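Local atomic coordinates of acetyl-xylan esterase (Streptomyces lividans, PDB entry 2CC0), a protein that removes acetyl groups from xylan as a metal-dependent family 4 carbohydrate esterase, an activity involved in plant cell wall degradation. Residues A[7-12]-A[150-155]. Residues are numbered along the deposited sequence; the frame is centred on the assembly and turned at random.
Sequences VGLTFD and QVILMH. With ACT (acetate ion), chain D.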
loop_
_atom_site.group_PDB
_atom_site.type_symbol
_atom_site.label_atom_id
_atom_site.label_comp_id
_atom_site.label_asym_id
_atom_site.label_seq_id
_atom_site.Cartn_x
_atom_site.Cartn_y
_atom_site.Cartn_z
ATOM N N VAL A 7 9.680 -2.313 9.450
ATOM C CA VAL A 7 9.310 -1.048 8.811
ATOM C C VAL A 7 10.126 -0.861 7.548
ATOM O O VAL A 7 11.170 -1.495 7.393
ATOM C CB VAL A 7 9.551 0.153 9.726
ATOM C CG1 VAL A 7 8.702 0.031 11.051
ATOM C CG2 VAL A 7 11.069 0.346 10.001
ATOM N N GLY A 8 9.641 0.021 6.665
ATOM C CA GLY A 8 10.298 0.279 5.385
ATOM C C GLY A 8 11.020 1.603 5.411
ATOM O O GLY A 8 10.404 2.639 5.149
ATOM N N LEU A 9 12.319 1.584 5.739
ATOM C CA LEU A 9 13.107 2.819 5.619
ATOM C C LEU A 9 13.436 3.035 4.163
ATOM O O LEU A 9 13.893 2.107 3.489
ATOM C CB LEU A 9 14.410 2.704 6.401
ATOM C CG LEU A 9 14.241 2.401 7.882
ATOM C CD1 LEU A 9 15.658 2.299 8.530
ATOM C CD2 LEU A 9 13.369 3.424 8.623
ATOM N N THR A 10 13.197 4.252 3.665
ATOM C CA THR A 10 13.495 4.549 2.270
ATOM C C THR A 10 14.184 5.896 2.131
ATOM O O THR A 10 13.946 6.801 2.941
ATOM C CB THR A 10 12.206 4.522 1.378
ATOM O OG1 THR A 10 11.410 5.679 1.659
ATOM C CG2 THR A 10 11.387 3.251 1.634
ATOM N N PHE A 11 15.045 6.016 1.111
ATOM C CA PHE A 11 15.772 7.263 0.837
ATOM C C PHE A 11 15.700 7.587 -0.648
ATOM O O PHE A 11 16.204 6.818 -1.499
ATOM C CB PHE A 11 17.249 7.129 1.279
ATOM C CG PHE A 11 17.404 6.845 2.738
ATOM C CD1 PHE A 11 17.428 7.895 3.653
ATOM C CD2 PHE A 11 17.467 5.520 3.216
ATOM C CE1 PHE A 11 17.558 7.650 4.998
ATOM C CE2 PHE A 11 17.591 5.266 4.562
ATOM C CZ PHE A 11 17.615 6.337 5.473
ATOM N N ASP A 12 15.043 8.707 -0.956
ATOM C CA ASP A 12 14.912 9.182 -2.326
ATOM C C ASP A 12 16.067 10.080 -2.791
ATOM O O ASP A 12 16.689 10.801 -1.985
ATOM C CB ASP A 12 13.624 9.984 -2.483
ATOM C CG ASP A 12 12.377 9.114 -2.513
ATOM O OD1 ASP A 12 12.454 7.896 -2.279
ATOM O OD2 ASP A 12 11.292 9.694 -2.745
ATOM N N GLN A 150 4.753 -0.495 7.784
ATOM C CA GLN A 150 4.714 0.863 7.272
ATOM C C GLN A 150 6.024 1.393 6.717
ATOM O O GLN A 150 7.114 0.990 7.150
ATOM C CB GLN A 150 4.119 1.802 8.302
ATOM C CG GLN A 150 2.713 1.331 8.687
ATOM C CD GLN A 150 1.967 2.342 9.522
ATOM O OE1 GLN A 150 2.463 2.786 10.556
ATOM N NE2 GLN A 150 0.746 2.701 9.086
ATOM N N VAL A 151 5.871 2.344 5.798
ATOM C CA VAL A 151 6.976 2.873 4.991
ATOM C C VAL A 151 7.146 4.372 5.269
ATOM O O VAL A 151 6.169 5.120 5.274
ATOM C CB VAL A 151 6.664 2.655 3.498
ATOM C CG1 VAL A 151 7.668 3.352 2.637
ATOM C CG2 VAL A 151 6.580 1.153 3.128
ATOM N N ILE A 152 8.391 4.810 5.484
ATOM C CA ILE A 152 8.671 6.233 5.705
ATOM C C ILE A 152 9.507 6.817 4.548
ATOM O O ILE A 152 10.471 6.189 4.105
ATOM C CB ILE A 152 9.395 6.489 7.067
ATOM C CG1 ILE A 152 9.607 8.000 7.271
ATOM C CG2 ILE A 152 10.707 5.684 7.164
ATOM C CD1 ILE A 152 9.859 8.415 8.719
ATOM N N LEU A 153 9.111 8.006 4.085
ATOM C CA LEU A 153 9.861 8.778 3.107
ATOM C C LEU A 153 10.977 9.592 3.764
ATOM O O LEU A 153 10.724 10.476 4.607
ATOM C CB LEU A 153 8.909 9.739 2.372
ATOM C CG LEU A 153 9.572 10.772 1.453
ATOM C CD1 LEU A 153 10.288 10.075 0.271
ATOM C CD2 LEU A 153 8.547 11.799 0.965
ATOM N N MET A 154 12.223 9.298 3.359
ATOM C CA MET A 154 13.361 10.155 3.701
ATOM C C MET A 154 14.143 10.388 2.411
ATOM O O MET A 154 13.825 9.782 1.388
ATOM C CB MET A 154 14.238 9.506 4.784
ATOM C CG MET A 154 13.526 9.446 6.137
ATOM S SD MET A 154 14.558 8.702 7.403
ATOM C CE MET A 154 14.442 6.991 6.863
ATOM N N HIS A 155 15.158 11.238 2.479
ATOM C CA HIS A 155 15.973 11.540 1.302
ATOM C C HIS A 155 17.447 11.278 1.539
ATOM O O HIS A 155 17.901 11.277 2.682
ATOM C CB HIS A 155 15.732 12.982 0.867
ATOM C CG HIS A 155 14.337 13.192 0.350
ATOM N ND1 HIS A 155 13.242 13.278 1.186
ATOM C CD2 HIS A 155 13.858 13.255 -0.912
ATOM C CE1 HIS A 155 12.149 13.405 0.457
ATOM N NE2 HIS A 155 12.494 13.400 -0.818
HETATM C C ACT D . 9.719 12.074 -3.955
HETATM O O ACT D . 9.591 12.975 -4.818
HETATM O OXT ACT D . 10.846 11.950 -3.393
HETATM C CH3 ACT D . 8.568 11.175 -3.617
#
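Gly-8 is gripped at both ends by backbone bonds: its N donates to Gln-150 O (2.7 Å) and its O accepts from Ile-152 N (3.0 Å). With no side chain, it lets Val-151 approach closely, their CA atoms 4.2 Å apart. The backbone bonds at Thr-10 are weak; chi1 of 73° sets OG1 between the backbone N and carbonyl carbon, where it adds a side-chain bond to Ile-152 O at 2.7 Å while also bonding Arg-100. Regular pairing resumes where Asp-12 N meets Met-154 O (2.9 Å). These are neighbouring parallel strands, 5-12 and 151-155, in the central sheet of the polysaccharide deacetylase fold, and their C-terminal ends reach the active site. Apolar residues suit the face toward helix 159-174. There Met-154 bends at chi3 (-74°), bringing CE to 3.5 Å from Phe-11 CZ and SD obliquely beside the ring, a Met-aromatic contact; Leu-9 CD2 packs on Ile-152 CG2. The other face turns polar at its end. Asp-12, its side chain about 4 Å from the zinc ion bound by Asp-13, His-62 and His-66, forms a salt bridge through OD1 with Arg-100, while Leu-153 CD1 touches OD2 at 3.2 Å. His-155 CD2 lies against Asp-12 CB, and its NE2 donates weakly to an acetate ion.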